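Local coordinates for N-acetylgalactosaminyltransferase 7 (PDB 6IWR), which belongs to the glycosyltransferases, pairing a glycosyltransferase family 2 domain of the GT-A clan with a ricin-type beta-trefoil lectin domain, at residues 299-304 with 422-427; 347-352 with 405-410. All blocks are in the same frame, centred on the assembly; numbering follows the deposited sequence.

Interaction 1. Residues 299-304 with 422-427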
loop_
_atom_site.group_PDB
_atom_site.type_symbol
_atom_site.label_atom_id
_atom_site.label_comp_id
_atom_site.label_asym_id
_atom_site.label_seq_id
_atom_site.Cartn_x
_atom_site.Cartn_y
_atom_site.Cartn_z
ATOM N N SER A 299 17.738 14.471 -2.032
ATOM C CA SER A 299 17.485 13.813 -0.755
ATOM C C SER A 299 18.363 12.586 -0.577
ATOM O O SER A 299 18.321 11.945 0.484
ATOM C CB SER A 299 16.014 13.420 -0.632
ATOM O OG SER A 299 15.499 13.080 -1.898
ATOM N N MET A 300 19.162 12.273 -1.598
ATOM C CA MET A 300 20.096 11.156 -1.606
ATOM C C MET A 300 19.381 9.813 -1.749
ATOM O O MET A 300 19.849 8.798 -1.239
ATOM C CB MET A 300 21.000 11.151 -0.373
ATOM C CG MET A 300 22.243 10.311 -0.607
ATOM S SD MET A 300 23.440 10.207 0.739
ATOM C CE MET A 300 24.664 11.400 0.259
ATOM N N LEU A 301 18.250 9.796 -2.442
ATOM C CA LEU A 301 17.642 8.546 -2.856
ATOM C C LEU A 301 18.306 8.048 -4.136
ATOM O O LEU A 301 18.537 8.813 -5.079
ATOM C CB LEU A 301 16.144 8.717 -3.078
ATOM C CG LEU A 301 15.411 9.158 -1.815
ATOM C CD1 LEU A 301 13.930 9.196 -2.113
ATOM C CD2 LEU A 301 15.759 8.257 -0.610
ATOM N N TRP A 302 18.615 6.759 -4.148
ATOM C CA TRP A 302 19.201 6.109 -5.303
ATOM C C TRP A 302 18.331 6.277 -6.546
ATOM O O TRP A 302 17.115 6.109 -6.483
ATOM C CB TRP A 302 19.382 4.630 -4.968
ATOM C CG TRP A 302 19.641 3.787 -6.131
ATOM C CD1 TRP A 302 18.745 2.983 -6.777
ATOM C CD2 TRP A 302 20.883 3.653 -6.821
ATOM N NE1 TRP A 302 19.365 2.354 -7.824
ATOM C CE2 TRP A 302 20.677 2.753 -7.874
ATOM C CE3 TRP A 302 22.155 4.203 -6.645
ATOM C CZ2 TRP A 302 21.686 2.392 -8.747
ATOM C CZ3 TRP A 302 23.157 3.843 -7.520
ATOM C CH2 TRP A 302 22.915 2.944 -8.557
ATOM N N LYS A 303 18.963 6.586 -7.680
ATOM C CA LYS A 303 18.290 6.805 -8.957
ATOM C C LYS A 303 19.177 6.270 -10.081
ATOM O O LYS A 303 20.402 6.170 -9.936
ATOM C CB LYS A 303 18.006 8.299 -9.219
ATOM C CG LYS A 303 17.078 9.013 -8.241
ATOM C CD LYS A 303 15.620 8.610 -8.389
ATOM C CE LYS A 303 14.746 9.324 -7.349
ATOM N NZ LYS A 303 13.330 8.807 -7.319
ATOM N N ARG A 304 18.565 5.939 -11.219
ATOM C CA ARG A 304 19.332 5.459 -12.366
ATOM C C ARG A 304 19.054 6.328 -13.587
ATOM O O ARG A 304 17.912 6.719 -13.837
ATOM C CB ARG A 304 19.025 3.983 -12.670
ATOM C CG ARG A 304 19.458 3.033 -11.552
ATOM C CD ARG A 304 18.897 1.614 -11.754
ATOM N NE ARG A 304 19.653 0.838 -12.746
ATOM C CZ ARG A 304 19.200 0.490 -13.951
ATOM N NH1 ARG A 304 17.970 0.841 -14.330
ATOM N NH2 ARG A 304 19.976 -0.213 -14.775
ATOM N N ALA A 422 17.903 21.572 1.878
ATOM C CA ALA A 422 16.652 22.027 1.276
ATOM C C ALA A 422 15.697 20.867 1.008
ATOM O O ALA A 422 14.480 21.019 1.175
ATOM C CB ALA A 422 16.921 22.780 -0.028
ATOM N N SER A 423 16.226 19.707 0.600
ATOM C CA SER A 423 15.364 18.549 0.389
ATOM C C SER A 423 14.896 17.957 1.705
ATOM O O SER A 423 13.745 17.535 1.806
ATOM C CB SER A 423 16.085 17.487 -0.436
ATOM O OG SER A 423 16.554 18.024 -1.653
ATOM N N ARG A 424 15.760 17.918 2.716
ATOM C CA ARG A 424 15.439 17.306 4.007
ATOM C C ARG A 424 15.831 18.272 5.116
ATOM O O ARG A 424 16.809 18.054 5.844
ATOM C CB ARG A 424 16.143 15.951 4.160
ATOM C CG ARG A 424 15.999 15.092 2.922
ATOM C CD ARG A 424 16.663 13.727 3.056
ATOM N NE ARG A 424 15.737 12.801 3.701
ATOM C CZ ARG A 424 15.414 11.610 3.219
ATOM N NH1 ARG A 424 15.978 11.169 2.088
ATOM N NH2 ARG A 424 14.545 10.861 3.890
ATOM N N PRO A 425 15.079 19.366 5.283
ATOM C CA PRO A 425 15.422 20.290 6.371
ATOM C C PRO A 425 15.333 19.616 7.705
ATOM O O PRO A 425 16.079 19.996 8.611
ATOM C CB PRO A 425 14.388 21.413 6.244
ATOM C CG PRO A 425 13.466 20.975 5.152
ATOM C CD PRO A 425 13.696 19.562 4.827
ATOM N N GLU A 426 14.491 18.575 7.822
ATOM C CA GLU A 426 14.290 17.914 9.106
ATOM C C GLU A 426 15.584 17.306 9.630
ATOM O O GLU A 426 15.667 16.937 10.805
ATOM C CB GLU A 426 13.175 16.851 8.997
ATOM C CG GLU A 426 13.486 15.553 8.260
ATOM C CD GLU A 426 13.092 15.560 6.775
ATOM O OE1 GLU A 426 12.614 16.607 6.275
ATOM O OE2 GLU A 426 13.268 14.508 6.085
ATOM N N SER A 427 16.594 17.189 8.783
ATOM C CA SER A 427 17.849 16.578 9.178
ATOM C C SER A 427 18.858 17.606 9.632
ATOM O O SER A 427 19.904 17.231 10.174
ATOM C CB SER A 427 18.459 15.782 8.010
ATOM O OG SER A 427 18.957 16.651 7.003
#
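Arg-424 and Ser-299 share the one hydrogen bond between these segments: NH1 of Arg-424 donates an N-H hydrogen bond to the carbonyl O of Ser-299 at 2.9 Å, with an N-H...O angle of 151°. The oxygen lies near the guanidinium plane, but the donor is tilted 32° from the carbonyl plane, so it meets the C=O group obliquely. The long arginine side chain spans the gap, and its bend at chi3 (85°) turns the head group onto the carbonyl. NE of Arg-424 has a long salt bridge to OE2 of Glu-426, while the backbone O of Arg-424, just past the helix end, accepts from both N and OG of Ser-427. The hydroxyls of Ser-299 and Ser-423, the serines that meet across the contact, bond outside it: Ser-299 OG to the Asp-297 carboxylate, Ser-423 OG to the Tyr-419 carbonyl.

Packing completes the joint. CB of Ser-299 rests against the aliphatic arm of Arg-424, 3.8 Å from its CD, and lies 4.1 Å from CB of Ser-423; serine is small enough for the backbones to come this close. Leu-301 crosses the arginine at about a right angle, its CD2 at the guanidinium edge, 4.0 Å from NH1 of Arg-424.

The loop 299-301 leads into strand 302-306, which pairs with strand 292-296. Arg-424 also touches Leu-402 of helix 400-412, and beyond the end of helix 417-423 Pro-425 packs on strand 471-474.

Interaction 2. Residues 347-352 with 405-410; sequences PGLQIW and YVRVVE
Arg-407 lays its guanidinium against Gly-348 while three oxygens hold it from outside the two segments: its NE makes a salt bridge with Asp-346, NH1 bonds to the carbonyl of Tyr-432, and NH2 to that of Asp-434. Asp-346 also accepts from N of Gly-348, so one carboxylate ties the loop to the helix. Gly-348 sits over a face of the guanidinium, its CA 3.7 Å from NE of Arg-407; lacking a side chain, glycine lets the backbone itself lie on the flat group. The bend of Arg-407 at chi3 (55°) carries its head across to the loop. CD1 of Leu-349 lies at the guanidinium edge, near its plane, and 4.0 Å from CD of Arg-407, where a branched aliphatic side chain suits the methylene arm. Here, in the catalytic domain, built on the GT-A fold, helix 400-412 packs on the loop between helices 336-342 and 355-365. Further along that loop Trp-352, whose side chain is about 7 Å from the bound manganese ion, meets Tyr-405 obliquely: CZ3 of Trp-352 is 3.7 Å from OH of Tyr-405. Tyrosine leaves the helix pointing away from the loop, yet its long ring brings the hydroxyl back to the indole, while Phe-420 of helix 417-423 packs against the tyrosine side chain.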
loop_
_atom_site.group_PDB
_atom_site.type_symbol
_atom_site.label_atom_id
_atom_site.label_comp_id
_atom_site.label_asym_id
_atom_site.label_seq_id
_atom_site.Cartn_x
_atom_site.Cartn_y
_atom_site.Cartn_z
ATOM N N PRO A 347 32.861 3.922 9.718
ATOM C CA PRO A 347 32.335 3.103 10.815
ATOM C C PRO A 347 31.182 3.730 11.552
ATOM O O PRO A 347 30.533 3.024 12.323
ATOM C CB PRO A 347 33.535 2.935 11.747
ATOM C CG PRO A 347 34.476 3.990 11.367
ATOM C CD PRO A 347 34.244 4.362 9.952
ATOM N N GLY A 348 30.880 5.010 11.315
ATOM C CA GLY A 348 29.706 5.605 11.942
ATOM C C GLY A 348 28.373 5.245 11.289
ATOM O O GLY A 348 27.314 5.530 11.862
ATOM N N LEU A 349 28.393 4.658 10.102
ATOM C CA LEU A 349 27.141 4.308 9.454
ATOM C C LEU A 349 26.457 3.215 10.250
ATOM O O LEU A 349 27.048 2.159 10.511
ATOM C CB LEU A 349 27.378 3.864 8.019
ATOM C CG LEU A 349 27.443 4.995 6.988
ATOM C CD1 LEU A 349 27.456 6.372 7.646
ATOM C CD2 LEU A 349 28.648 4.789 6.100
ATOM N N GLN A 350 25.213 3.470 10.620
ATOM C CA GLN A 350 24.341 2.493 11.237
ATOM C C GLN A 350 23.612 1.742 10.141
ATOM O O GLN A 350 23.936 1.881 8.989
ATOM C CB GLN A 350 23.383 3.157 12.206
ATOM C CG GLN A 350 23.923 4.434 12.828
ATOM C CD GLN A 350 23.870 4.431 14.341
ATOM O OE1 GLN A 350 24.818 4.029 14.999
ATOM N NE2 GLN A 350 22.766 4.888 14.895
ATOM N N ILE A 351 22.607 0.965 10.484
ATOM C CA ILE A 351 22.264 -0.236 9.767
ATOM C C ILE A 351 21.954 -0.074 8.277
ATOM O O ILE A 351 22.453 -0.838 7.480
ATOM C CB ILE A 351 21.047 -0.883 10.459
ATOM C CG1 ILE A 351 20.515 -2.100 9.671
ATOM C CG2 ILE A 351 19.972 0.167 10.697
ATOM C CD1 ILE A 351 20.382 -3.381 10.470
ATOM N N TRP A 352 21.029 0.782 7.905
ATOM C CA TRP A 352 20.704 0.889 6.495
ATOM C C TRP A 352 20.927 2.319 6.151
ATOM O O TRP A 352 20.381 3.190 6.790
ATOM C CB TRP A 352 19.261 0.475 6.242
ATOM C CG TRP A 352 18.948 0.283 4.816
ATOM C CD1 TRP A 352 19.148 -0.836 4.082
ATOM C CD2 TRP A 352 18.372 1.244 3.938
ATOM N NE1 TRP A 352 18.728 -0.637 2.795
ATOM C CE2 TRP A 352 18.249 0.638 2.683
ATOM C CE3 TRP A 352 17.945 2.561 4.095
ATOM C CZ2 TRP A 352 17.722 1.304 1.586
ATOM C CZ3 TRP A 352 17.430 3.223 3.011
ATOM C CH2 TRP A 352 17.316 2.595 1.770
ATOM N N TYR A 405 22.812 9.522 6.073
ATOM C CA TYR A 405 22.867 10.480 4.978
ATOM C C TYR A 405 23.642 11.724 5.390
ATOM O O TYR A 405 24.455 12.243 4.621
ATOM C CB TYR A 405 21.453 10.850 4.532
ATOM C CG TYR A 405 20.688 9.704 3.897
ATOM C CD1 TYR A 405 21.360 8.596 3.377
ATOM C CD2 TYR A 405 19.298 9.730 3.806
ATOM C CE1 TYR A 405 20.669 7.550 2.797
ATOM C CE2 TYR A 405 18.603 8.690 3.223
ATOM C CZ TYR A 405 19.299 7.601 2.730
ATOM O OH TYR A 405 18.627 6.565 2.143
ATOM N N VAL A 406 23.427 12.201 6.615
ATOM C CA VAL A 406 24.071 13.440 7.041
ATOM C C VAL A 406 25.574 13.260 7.144
ATOM O O VAL A 406 26.341 14.170 6.819
ATOM C CB VAL A 406 23.487 13.927 8.374
ATOM C CG1 VAL A 406 24.340 15.071 8.903
ATOM C CG2 VAL A 406 22.038 14.367 8.176
ATOM N N ARG A 407 26.021 12.115 7.651
ATOM C CA ARG A 407 27.456 11.882 7.734
ATOM C C ARG A 407 28.074 11.918 6.346
ATOM O O ARG A 407 29.067 12.613 6.106
ATOM C CB ARG A 407 27.735 10.554 8.438
ATOM C CG ARG A 407 27.196 10.488 9.874
ATOM C CD ARG A 407 27.518 9.172 10.527
ATOM N NE ARG A 407 28.947 8.901 10.496
ATOM C CZ ARG A 407 29.825 9.382 11.378
ATOM N NH1 ARG A 407 29.429 10.185 12.353
ATOM N NH2 ARG A 407 31.117 9.087 11.281
ATOM N N VAL A 408 27.464 11.222 5.399
ATOM C CA VAL A 408 28.018 11.201 4.052
ATOM C C VAL A 408 28.089 12.605 3.487
ATOM O O VAL A 408 29.123 13.020 2.947
ATOM C CB VAL A 408 27.198 10.276 3.141
ATOM C CG1 VAL A 408 27.780 10.301 1.723
ATOM C CG2 VAL A 408 27.206 8.866 3.709
ATOM N N VAL A 409 26.984 13.354 3.593
ATOM C CA VAL A 409 26.905 14.668 2.959
ATOM C C VAL A 409 27.910 15.624 3.585
ATOM O O VAL A 409 28.620 16.356 2.880
ATOM C CB VAL A 409 25.472 15.221 3.047
ATOM C CG1 VAL A 409 25.456 16.738 2.781
ATOM C CG2 VAL A 409 24.535 14.468 2.070
ATOM N N GLU A 410 27.988 15.626 4.923
ATOM C CA GLU A 410 28.824 16.586 5.627
ATOM C C GLU A 410 30.309 16.395 5.304
ATOM O O GLU A 410 31.088 17.364 5.346
ATOM C CB GLU A 410 28.582 16.476 7.136
ATOM C CG GLU A 410 27.408 17.317 7.707
ATOM C CD GLU A 410 27.463 18.786 7.319
ATOM O OE1 GLU A 410 26.378 19.408 7.171
ATOM O OE2 GLU A 410 28.589 19.308 7.147
#

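Overall arrangement
Interaction 2 is buried and interaction 1 lies at the surface, yet the two touch. Both involve helix 400-412: it supplies one side of interaction 2, and Met-300 and Arg-424 of interaction 1 pack on it; helix 417-423, whose end enters interaction 1, follows it in the chain. Met-300 inserts its flexible thioether there, with CE of Met-300 3.6 Å from CG2 of Val-409. The Tyr-405 ring, part of interaction 2, also packs against NH1 of Arg-424 and so joins the two contacts. In interaction 1 an arginine donates directly across the segments, whereas in interaction 2 surrounding residues satisfy it and the segments meet by packing. Interaction 1 lies toward the lectin domain, while the Trp-352 end of interaction 2 lies near the manganese ion.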